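Local coordinates for glucosidase (Croceicoccus marinus, PDB 5Z3K), which probably acts as a beta-glucosidase, hydrolysing O-glycosidic bonds as a member of glycoside hydrolase family 39, at residues 232-238 / 409-413; 10-14 / 428-432; 176-180 / 218-222. Numbering follows the deposited sequence.

From the N terminus, strand 6-13 enters a mixed, mostly antiparallel sheet before the chain builds an eight-stranded parallel beta/alpha barrel. Within the barrel, contact 3 closes a short loop: helix 169-186 meets the segment after helix 208-216, with strand 191-197 in between. Contact 1 then opens just past strand 223-229 and closes 171 residues later at 409-413, fastening a barrel loop to the loop that leads towards strand 423-429. That strand returns beside strand 6-13 in contact 2, whose loop of more than 400 residues contains both other contacts. Contacts 1 and 3 follow each other in series. The three are well separated, with centres 32 to 46 Å apart.

Contact 1 (232-238 / 409-413); sequences NSRDPMD and VPPRR
A two-pronged salt bridge anchors the pairing: Arg-413 NE meets Asp-235 OD2 at 2.8 Å, and Arg-413 NH2 meets Asp-235 OD1 at 2.9 Å. A water links Asp-235 OD2 (2.6 Å) to Arg-413 N (2.8 Å). At the other end Arg-412 gives Asn-232 O a 2.8 Å hydrogen bond from NH2 and a weak 3.3 Å one from NE; its NH1 reaches Thr-385 O. Both segments are loop, apart from Asp-238, where helix 238-252 begins; CA atoms approach to 8.2 Å for Asn-232 and Val-409 and 8.1 Å for Asp-235 and Arg-413.

Asp-235 (chi1 t) is also held within its own segment, OD1 accepting from Met-237 N (3.0 Å), a capping bond at the entry to that helix. Residues 235-238 form a type I turn, Asp-238 N to Asp-235 O being 3.1 Å. Just before it, left-handed Arg-234 (46/33) lies within an ST turn, Asp-235 N to Ser-233 OG 2.9 Å. Met-237 CB covers one face of the Arg-413 guanidinium, 3.4 Å from NH2.

This is a beta-to-alpha loop of the barrel held by arginines from the later chain. Helix 277-291 packs on Pro-236, and Trp-228 of strand 223-229 touches Val-409 and Pro-410.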
ATOM      1  N   ASN A 232      -0.795  10.315 -14.631  1.00 18.01           N
ATOM      2  CA  ASN A 232      -0.308  10.846 -15.895  1.00 16.41           C
ATOM      3  C   ASN A 232       0.421   9.806 -16.738  1.00 19.03           C
ATOM      4  O   ASN A 232       1.020  10.162 -17.760  1.00 19.85           O
ATOM      5  CB  ASN A 232       0.592  12.057 -15.636  1.00 16.93           C
ATOM      6  CG  ASN A 232       0.884  12.847 -16.901  1.00 20.42           C
ATOM      7  OD1 ASN A 232       2.043  13.066 -17.249  1.00 22.16           O
ATOM      8  ND2 ASN A 232      -0.168  13.239 -17.614  1.00 24.04           N
ATOM      9  N   SER A 233       0.376   8.530 -16.345  1.00 17.78           N
ATOM     10  CA  SER A 233       1.019   7.465 -17.117  1.00 16.22           C
ATOM     11  C   SER A 233       0.081   6.285 -17.352  1.00 18.36           C
ATOM     12  O   SER A 233       0.164   5.597 -18.381  1.00 16.67           O
ATOM     13  CB  SER A 233       2.288   6.974 -16.402  1.00 17.01           C
ATOM     14  OG  SER A 233       1.969   6.033 -15.380  1.00 17.57           O
ATOM     15  N   ARG A 234      -0.820   6.049 -16.396  1.00 18.77           N
ATOM     16  CA  ARG A 234      -1.609   4.814 -16.317  1.00 17.21           C
ATOM     17  C   ARG A 234      -0.741   3.576 -16.525  1.00 13.23           C
ATOM     18  O   ARG A 234      -1.212   2.580 -17.075  1.00 14.16           O
ATOM     19  CB  ARG A 234      -2.773   4.803 -17.319  1.00 15.51           C
ATOM     20  CG  ARG A 234      -3.674   6.020 -17.297  1.00 25.35           C
ATOM     21  CD  ARG A 234      -4.125   6.389 -15.914  1.00 22.29           C
ATOM     22  NE  ARG A 234      -5.577   6.449 -15.852  1.00 26.62           N
ATOM     23  CZ  ARG A 234      -6.275   7.547 -15.595  1.00 24.80           C
ATOM     24  NH1 ARG A 234      -5.658   8.693 -15.356  1.00 28.03           N
ATOM     25  NH2 ARG A 234      -7.591   7.488 -15.558  1.00 28.11           N
ATOM     26  N   ASP A 235       0.524   3.627 -16.093  1.00 13.22           N
ATOM     27  CA  ASP A 235       1.489   2.559 -16.360  1.00 12.85           C
ATOM     28  C   ASP A 235       1.789   1.831 -15.057  1.00 12.62           C
ATOM     29  O   ASP A 235       2.397   2.427 -14.149  1.00 12.37           O
ATOM     30  CB  ASP A 235       2.778   3.139 -16.967  1.00 14.45           C
ATOM     31  CG  ASP A 235       3.765   2.067 -17.439  1.00 14.31           C
ATOM     32  OD1 ASP A 235       3.550   0.874 -17.133  1.00 15.54           O
ATOM     33  OD2 ASP A 235       4.758   2.425 -18.141  1.00 15.38           O
ATOM     34  N   PRO A 236       1.394   0.558 -14.907  1.00 13.49           N
ATOM     35  CA  PRO A 236       1.630  -0.138 -13.626  1.00 14.60           C
ATOM     36  C   PRO A 236       3.100  -0.377 -13.334  1.00 13.58           C
ATOM     37  O   PRO A 236       3.438  -0.740 -12.198  1.00 14.05           O
ATOM     38  CB  PRO A 236       0.860  -1.463 -13.794  1.00 12.11           C
ATOM     39  CG  PRO A 236       0.819  -1.681 -15.284  1.00 15.34           C
ATOM     40  CD  PRO A 236       0.695  -0.294 -15.884  1.00 12.96           C
HETATM   41  N   MSE A 237       3.979  -0.182 -14.316  1.00 13.58           N
HETATM   42  CA  MSE A 237       5.413  -0.302 -14.107  1.00 13.21           C
HETATM   43  C   MSE A 237       5.983   0.844 -13.253  1.00 13.81           C
HETATM   44  O   MSE A 237       7.055   0.691 -12.675  1.00 13.25           O
HETATM   45  CB  MSE A 237       6.135  -0.370 -15.466  1.00 13.08           C
HETATM   46  CG  MSE A 237       7.625  -0.750 -15.402  1.00 14.22           C
HETATM   47 SE   MSE A 237       7.985  -2.488 -14.536  1.00 24.74          SE
HETATM   48  CE  MSE A 237       7.271  -3.699 -15.904  1.00 17.85           C
ATOM     49  N   ASP A 238       5.253   1.963 -13.145  1.00 14.89           N
ATOM     50  CA  ASP A 238       5.818   3.177 -12.542  1.00 14.54           C
ATOM     51  C   ASP A 238       6.419   2.924 -11.164  1.00 14.67           C
ATOM     52  O   ASP A 238       7.464   3.488 -10.816  1.00 12.88           O
ATOM     53  CB  ASP A 238       4.751   4.261 -12.409  1.00 15.62           C
ATOM     54  CG  ASP A 238       4.567   5.068 -13.662  1.00 15.22           C
ATOM     55  OD1 ASP A 238       5.106   4.670 -14.728  1.00 15.63           O
ATOM     56  OD2 ASP A 238       3.833   6.083 -13.579  1.00 16.92           O
ATOM     57  N   VAL A 409       8.120  13.447 -13.628  1.00 21.82           N
ATOM     58  CA  VAL A 409       7.573  12.115 -13.890  1.00 21.59           C
ATOM     59  C   VAL A 409       8.577  11.390 -14.775  1.00 22.79           C
ATOM     60  O   VAL A 409       9.290  12.045 -15.546  1.00 18.97           O
ATOM     61  CB  VAL A 409       6.195  12.188 -14.569  1.00 23.36           C
ATOM     62  CG1 VAL A 409       5.116  12.660 -13.590  1.00 21.37           C
ATOM     63  CG2 VAL A 409       6.253  13.078 -15.800  1.00 23.30           C
ATOM     64  N   PRO A 410       8.680  10.065 -14.703  1.00 22.54           N
ATOM     65  CA  PRO A 410       9.617   9.358 -15.570  1.00 20.07           C
ATOM     66  C   PRO A 410       9.182   9.457 -17.021  1.00 20.86           C
ATOM     67  O   PRO A 410       8.008   9.729 -17.310  1.00 18.55           O
ATOM     68  CB  PRO A 410       9.558   7.908 -15.059  1.00 23.08           C
ATOM     69  CG  PRO A 410       8.271   7.792 -14.327  1.00 20.37           C
ATOM     70  CD  PRO A 410       7.946   9.156 -13.797  1.00 17.54           C
ATOM     71  N   PRO A 411      10.103   9.282 -17.964  1.00 20.05           N
ATOM     72  CA  PRO A 411       9.696   9.209 -19.371  1.00 23.14           C
ATOM     73  C   PRO A 411       8.719   8.066 -19.583  1.00 20.00           C
ATOM     74  O   PRO A 411       8.887   6.968 -19.041  1.00 20.80           O
ATOM     75  CB  PRO A 411      11.012   8.966 -20.115  1.00 24.88           C
ATOM     76  CG  PRO A 411      11.962   8.465 -19.077  1.00 29.37           C
ATOM     77  CD  PRO A 411      11.555   9.118 -17.797  1.00 22.51           C
ATOM     78  N   ARG A 412       7.688   8.331 -20.370  1.00 18.73           N
ATOM     79  CA  ARG A 412       6.705   7.296 -20.641  1.00 18.91           C
ATOM     80  C   ARG A 412       7.331   6.150 -21.430  1.00 21.45           C
ATOM     81  O   ARG A 412       8.219   6.351 -22.265  1.00 21.30           O
ATOM     82  CB  ARG A 412       5.530   7.878 -21.405  1.00 19.70           C
ATOM     83  CG  ARG A 412       4.664   8.772 -20.567  1.00 21.45           C
ATOM     84  CD  ARG A 412       3.584   9.347 -21.413  1.00 21.58           C
ATOM     85  NE  ARG A 412       2.612  10.052 -20.601  1.00 23.82           N
ATOM     86  CZ  ARG A 412       1.681  10.849 -21.100  1.00 24.96           C
ATOM     87  NH1 ARG A 412       1.604  11.030 -22.418  1.00 26.83           N
ATOM     88  NH2 ARG A 412       0.834  11.458 -20.284  1.00 20.22           N
ATOM     89  N   ARG A 413       6.863   4.932 -21.145  1.00 18.04           N
ATOM     90  CA  ARG A 413       7.327   3.718 -21.826  1.00 16.86           C
ATOM     91  C   ARG A 413       6.564   3.590 -23.140  1.00 17.08           C
ATOM     92  O   ARG A 413       5.568   2.869 -23.254  1.00 16.56           O
ATOM     93  CB  ARG A 413       7.117   2.494 -20.942  1.00 14.69           C
ATOM     94  CG  ARG A 413       7.931   2.487 -19.670  1.00 15.95           C
ATOM     95  CD  ARG A 413       8.009   1.081 -19.096  1.00 17.58           C
ATOM     96  NE  ARG A 413       6.676   0.549 -18.814  1.00 18.58           N
ATOM     97  CZ  ARG A 413       6.340  -0.729 -18.935  1.00 19.12           C
ATOM     98  NH1 ARG A 413       7.242  -1.624 -19.331  1.00 13.87           N
ATOM     99  NH2 ARG A 413       5.104  -1.111 -18.644  1.00 19.41           N
TER
HETATM  100  O   HOH W   1       4.816   4.790 -19.268  1.00 16.00           O

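Contact 2 (10-14 / 428-432); sequences SVNAG and IGHLP
Ala-13 CB sits in an apolar pocket made by the other segment, 3.7 Å from Ile-428 CG2, 3.9 Å from Leu-431 CD2 and 4.2 Å from Pro-432 CD. Ile-428 (chi1 m) also places CG2 4.1 Å from CG1 of Val-11 (chi1 t), on the same face of the sheet; beyond them lie Ile-370 and Ile-372 of strand 369-376 and Ile-480 of strand 474-482.

The backbones run parallel, end-to-end directions 12° apart, with Val-11 paired to Ile-428 (CA-CA 4.7 Å) and Asn-12 to Gly-429 (5.2 Å). Gly-429 bonds to both neighbours of Asn-12: Gly-429 N donates to Val-11 O and Ala-13 N donates to Gly-429 O, each at 2.9 Å. Ile-428 CA adds a CA-H...O contact to Val-11 O at 3.4 Å.

Beyond the pairing both chains turn. His-430 adopts a left-handed conformation (58/47), and Asn-12 (chi1 t) forms an Asx turn, OD1 accepting from Gly-14 N at 3.0 Å while lying 3.6 Å from His-430 CB. A CB on Gly-14 would collide with His-430 O.

Two backbone hydrogen bonds thus set the parallel register of strands 6-13 and 423-429 in a mostly antiparallel sheet; the Val-11 and Ile-428 face is apolar, whereas Asn-12 points to the other.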
ATOM      1  N   SER A  10       3.625 -21.129 -18.161  1.00 11.10           N
ATOM      2  CA  SER A  10       3.994 -22.379 -17.521  1.00 12.05           C
ATOM      3  C   SER A  10       4.504 -22.100 -16.118  1.00 17.48           C
ATOM      4  O   SER A  10       5.243 -21.137 -15.897  1.00 15.48           O
ATOM      5  CB  SER A  10       5.061 -23.133 -18.329  1.00 17.16           C
ATOM      6  OG  SER A  10       6.085 -22.252 -18.729  1.00 19.74           O
ATOM      7  N   VAL A  11       4.118 -22.970 -15.185  1.00 14.37           N
ATOM      8  CA  VAL A  11       4.484 -22.878 -13.778  1.00 12.94           C
ATOM      9  C   VAL A  11       5.058 -24.215 -13.336  1.00 18.89           C
ATOM     10  O   VAL A  11       4.501 -25.269 -13.658  1.00 16.27           O
ATOM     11  CB  VAL A  11       3.265 -22.515 -12.909  1.00 17.29           C
ATOM     12  CG1 VAL A  11       3.552 -22.776 -11.424  1.00 16.52           C
ATOM     13  CG2 VAL A  11       2.859 -21.073 -13.148  1.00 16.80           C
ATOM     14  N   ASN A  12       6.176 -24.176 -12.618  1.00 16.50           N
ATOM     15  CA  ASN A  12       6.691 -25.344 -11.911  1.00 19.66           C
ATOM     16  C   ASN A  12       6.251 -25.215 -10.458  1.00 17.85           C
ATOM     17  O   ASN A  12       6.793 -24.393  -9.714  1.00 19.04           O
ATOM     18  CB  ASN A  12       8.215 -25.449 -12.013  1.00 19.98           C
ATOM     19  CG  ASN A  12       8.745 -26.782 -11.483  1.00 24.71           C
ATOM     20  OD1 ASN A  12       8.169 -27.369 -10.565  1.00 18.04           O
ATOM     21  ND2 ASN A  12       9.853 -27.259 -12.057  1.00 23.19           N
ATOM     22  N   ALA A  13       5.286 -26.037 -10.054  1.00 15.34           N
ATOM     23  CA  ALA A  13       4.693 -25.953  -8.725  1.00 17.42           C
ATOM     24  C   ALA A  13       5.460 -26.742  -7.667  1.00 17.77           C
ATOM     25  O   ALA A  13       5.060 -26.732  -6.501  1.00 18.51           O
ATOM     26  CB  ALA A  13       3.239 -26.434  -8.773  1.00 19.78           C
ATOM     27  N   GLY A  14       6.564 -27.384  -8.029  1.00 20.48           N
ATOM     28  CA  GLY A  14       7.243 -28.282  -7.116  1.00 23.74           C
ATOM     29  C   GLY A  14       8.523 -27.746  -6.521  1.00 26.46           C
ATOM     30  O   GLY A  14       9.152 -28.423  -5.705  1.00 26.28           O
ATOM     31  N   ILE A 428       0.652 -26.117 -15.434  1.00 13.60           N
ATOM     32  CA  ILE A 428       1.250 -26.243 -14.115  1.00 15.43           C
ATOM     33  C   ILE A 428       1.760 -27.669 -13.972  1.00 20.17           C
ATOM     34  O   ILE A 428       0.980 -28.622 -14.037  1.00 19.92           O
ATOM     35  CB  ILE A 428       0.254 -25.903 -12.997  1.00 16.22           C
ATOM     36  CG1 ILE A 428      -0.421 -24.551 -13.249  1.00 17.23           C
ATOM     37  CG2 ILE A 428       0.963 -25.892 -11.666  1.00 18.69           C
ATOM     38  CD1 ILE A 428      -1.864 -24.650 -13.726  1.00 23.70           C
ATOM     39  N   GLY A 429       3.061 -27.820 -13.777  1.00 18.20           N
ATOM     40  CA  GLY A 429       3.631 -29.138 -13.611  1.00 18.91           C
ATOM     41  C   GLY A 429       4.183 -29.366 -12.220  1.00 20.79           C
ATOM     42  O   GLY A 429       4.353 -28.417 -11.451  1.00 20.47           O
ATOM     43  N   HIS A 430       4.441 -30.635 -11.891  1.00 18.44           N
ATOM     44  CA  HIS A 430       5.087 -31.024 -10.640  1.00 17.97           C
ATOM     45  C   HIS A 430       4.322 -30.533  -9.410  1.00 19.71           C
ATOM     46  O   HIS A 430       4.911 -29.986  -8.474  1.00 19.57           O
ATOM     47  CB  HIS A 430       6.534 -30.527 -10.602  1.00 21.56           C
ATOM     48  CG  HIS A 430       7.361 -31.018 -11.744  1.00 19.16           C
ATOM     49  ND1 HIS A 430       7.786 -32.325 -11.846  1.00 28.12           N
ATOM     50  CD2 HIS A 430       7.831 -30.382 -12.842  1.00 26.59           C
ATOM     51  CE1 HIS A 430       8.492 -32.471 -12.953  1.00 22.22           C
ATOM     52  NE2 HIS A 430       8.533 -31.308 -13.577  1.00 29.98           N
ATOM     53  N   LEU A 431       3.006 -30.739  -9.405  1.00 19.56           N
ATOM     54  CA  LEU A 431       2.229 -30.405  -8.219  1.00 19.56           C
ATOM     55  C   LEU A 431       2.861 -31.096  -7.013  1.00 18.92           C
ATOM     56  O   LEU A 431       3.200 -32.286  -7.101  1.00 19.74           O
ATOM     57  CB  LEU A 431       0.765 -30.819  -8.368  1.00 15.81           C
ATOM     58  CG  LEU A 431      -0.046 -29.997  -9.375  1.00 20.57           C
ATOM     59  CD1 LEU A 431      -1.466 -30.541  -9.546  1.00 19.99           C
ATOM     60  CD2 LEU A 431      -0.081 -28.538  -8.969  1.00 17.20           C
ATOM     61  N   PRO A 432       3.100 -30.379  -5.908  1.00 18.76           N
ATOM     62  CA  PRO A 432       4.049 -30.883  -4.900  1.00 20.82           C
ATOM     63  C   PRO A 432       3.518 -32.035  -4.077  1.00 24.80           C
ATOM     64  O   PRO A 432       4.321 -32.775  -3.492  1.00 24.40           O
ATOM     65  CB  PRO A 432       4.324 -29.652  -4.023  1.00 24.20           C
ATOM     66  CG  PRO A 432       3.105 -28.791  -4.175  1.00 20.12           C
ATOM     67  CD  PRO A 432       2.592 -29.036  -5.583  1.00 19.96           C
TER

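Contact 3 (176-180 / 218-222); sequences YAAAA and SVPLD
One hydrogen bond spans the two segments: Tyr-176, with chi1 t, extends from the helix so that its OH donates to Pro-220 O at 2.8 Å. The acceptor lies near the plane of the ring, at its edge. Segment 176-180 is regular helix, with Ala-180 N bonded to Tyr-176 O at 2.8 Å, whereas 218-222 is an irregular, largely extended connection beyond left-handed Ser-218 (52/49), the C-prime residue of the Schellman motif that ends helix 208-216.

Apolar contacts make up the rest. Val-219 (chi1 t) is central: its CG1 lies 3.5 Å from Tyr-176 CE2 and 3.9 Å from Ala-180 CB, and its CG2 is 4.1 Å from Ala-177 CB. Pro-220 CD approaches Ala-180 CB at 4.1 Å, while Leu-221 CD1 lies 4.1 Å from Tyr-176 CZ. The small alanines let the backbones come close, CA to CA 6.2 Å for Ala-177 and Val-219 and 6.4 Å for Ala-180 and Pro-220.

Around this, Tyr-176 stacks edge-to-face on Phe-210, and Asp-222 forms a salt bridge with Lys-184. The helix thus packs on the alpha-to-beta connection into strand 223-229, an arrangement belonging to the outer layer of a (beta/alpha)8 TIM barrel, here between successive beta-alpha units.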
ATOM      1  N   TYR A 176      10.937  15.549  13.406  1.00 19.10           N
ATOM      2  CA  TYR A 176      11.287  14.173  13.081  1.00 16.91           C
ATOM      3  C   TYR A 176      12.235  13.596  14.123  1.00 20.16           C
ATOM      4  O   TYR A 176      12.038  12.476  14.607  1.00 16.74           O
ATOM      5  CB  TYR A 176      11.919  14.070  11.690  1.00 14.85           C
ATOM      6  CG  TYR A 176      12.300  12.635  11.418  1.00 19.90           C
ATOM      7  CD1 TYR A 176      11.313  11.684  11.169  1.00 22.30           C
ATOM      8  CD2 TYR A 176      13.620  12.213  11.470  1.00 17.76           C
ATOM      9  CE1 TYR A 176      11.635  10.357  10.958  1.00 19.59           C
ATOM     10  CE2 TYR A 176      13.955  10.888  11.257  1.00 17.72           C
ATOM     11  CZ  TYR A 176      12.948   9.962  11.002  1.00 14.17           C
ATOM     12  OH  TYR A 176      13.241   8.646  10.795  1.00 18.60           O
ATOM     13  N   ALA A 177      13.272  14.356  14.491  1.00 19.73           N
ATOM     14  CA  ALA A 177      14.242  13.839  15.449  1.00 17.09           C
ATOM     15  C   ALA A 177      13.592  13.583  16.802  1.00 18.00           C
ATOM     16  O   ALA A 177      13.911  12.594  17.472  1.00 22.04           O
ATOM     17  CB  ALA A 177      15.421  14.805  15.588  1.00 18.04           C
ATOM     18  N   ALA A 178      12.680  14.464  17.220  1.00 18.55           N
ATOM     19  CA  ALA A 178      11.970  14.250  18.476  1.00 19.65           C
ATOM     20  C   ALA A 178      11.150  12.968  18.429  1.00 19.23           C
ATOM     21  O   ALA A 178      11.160  12.176  19.381  1.00 19.29           O
ATOM     22  CB  ALA A 178      11.073  15.449  18.788  1.00 19.42           C
ATOM     23  N   ALA A 179      10.436  12.745  17.323  1.00 19.76           N
ATOM     24  CA  ALA A 179       9.642  11.528  17.186  1.00 17.37           C
ATOM     25  C   ALA A 179      10.526  10.288  17.162  1.00 17.33           C
ATOM     26  O   ALA A 179      10.217   9.285  17.817  1.00 17.61           O
ATOM     27  CB  ALA A 179       8.784  11.609  15.924  1.00 18.09           C
ATOM     28  N   ALA A 180      11.634  10.336  16.417  1.00 17.69           N
ATOM     29  CA  ALA A 180      12.534   9.190  16.347  1.00 18.40           C
ATOM     30  C   ALA A 180      13.136   8.871  17.712  1.00 22.46           C
ATOM     31  O   ALA A 180      13.215   7.700  18.113  1.00 21.40           O
ATOM     32  CB  ALA A 180      13.636   9.450  15.318  1.00 21.60           C
ATOM     33  N   SER A 218      22.838  12.210  12.764  1.00 23.40           N
ATOM     34  CA  SER A 218      22.808  10.815  13.211  1.00 26.09           C
ATOM     35  C   SER A 218      21.448  10.431  13.801  1.00 28.30           C
ATOM     36  O   SER A 218      21.351   9.856  14.889  1.00 25.47           O
ATOM     37  CB  SER A 218      23.933  10.549  14.212  1.00 29.02           C
ATOM     38  OG  SER A 218      25.184  10.893  13.643  1.00 33.53           O
ATOM     39  N   VAL A 219      20.386  10.760  13.070  1.00 28.55           N
ATOM     40  CA  VAL A 219      19.013  10.450  13.474  1.00 22.30           C
ATOM     41  C   VAL A 219      18.608   9.111  12.863  1.00 23.68           C
ATOM     42  O   VAL A 219      18.893   8.866  11.681  1.00 21.30           O
ATOM     43  CB  VAL A 219      18.051  11.576  13.054  1.00 19.87           C
ATOM     44  CG1 VAL A 219      16.617  11.280  13.520  1.00 19.69           C
ATOM     45  CG2 VAL A 219      18.534  12.929  13.604  1.00 24.03           C
ATOM     46  N   PRO A 220      17.966   8.211  13.613  1.00 22.52           N
ATOM     47  CA  PRO A 220      17.546   6.930  13.020  1.00 23.45           C
ATOM     48  C   PRO A 220      16.585   7.146  11.862  1.00 20.98           C
ATOM     49  O   PRO A 220      15.713   8.013  11.911  1.00 27.26           O
ATOM     50  CB  PRO A 220      16.858   6.203  14.180  1.00 24.11           C
ATOM     51  CG  PRO A 220      17.319   6.894  15.416  1.00 23.23           C
ATOM     52  CD  PRO A 220      17.595   8.314  15.033  1.00 22.00           C
ATOM     53  N   LEU A 221      16.748   6.334  10.814  1.00 23.36           N
ATOM     54  CA  LEU A 221      15.869   6.348   9.638  1.00 20.81           C
ATOM     55  C   LEU A 221      15.770   4.898   9.172  1.00 18.64           C
ATOM     56  O   LEU A 221      16.559   4.445   8.338  1.00 21.16           O
ATOM     57  CB  LEU A 221      16.392   7.263   8.536  1.00 19.90           C
ATOM     58  CG  LEU A 221      15.536   7.425   7.274  1.00 20.16           C
ATOM     59  CD1 LEU A 221      14.383   8.415   7.489  1.00 16.13           C
ATOM     60  CD2 LEU A 221      16.397   7.833   6.070  1.00 17.69           C
ATOM     61  N   ASP A 222      14.818   4.166   9.748  1.00 16.53           N
ATOM     62  CA  ASP A 222      14.647   2.762   9.388  1.00 18.92           C
ATOM     63  C   ASP A 222      14.012   2.607   8.010  1.00 20.43           C
ATOM     64  O   ASP A 222      14.262   1.611   7.317  1.00 16.01           O
ATOM     65  CB  ASP A 222      13.824   2.060  10.468  1.00 19.79           C
ATOM     66  CG  ASP A 222      14.516   2.078  11.823  1.00 21.10           C
ATOM     67  OD1 ASP A 222      15.676   1.638  11.899  1.00 24.42           O
ATOM     68  OD2 ASP A 222      13.920   2.542  12.813  1.00 18.31           O
TER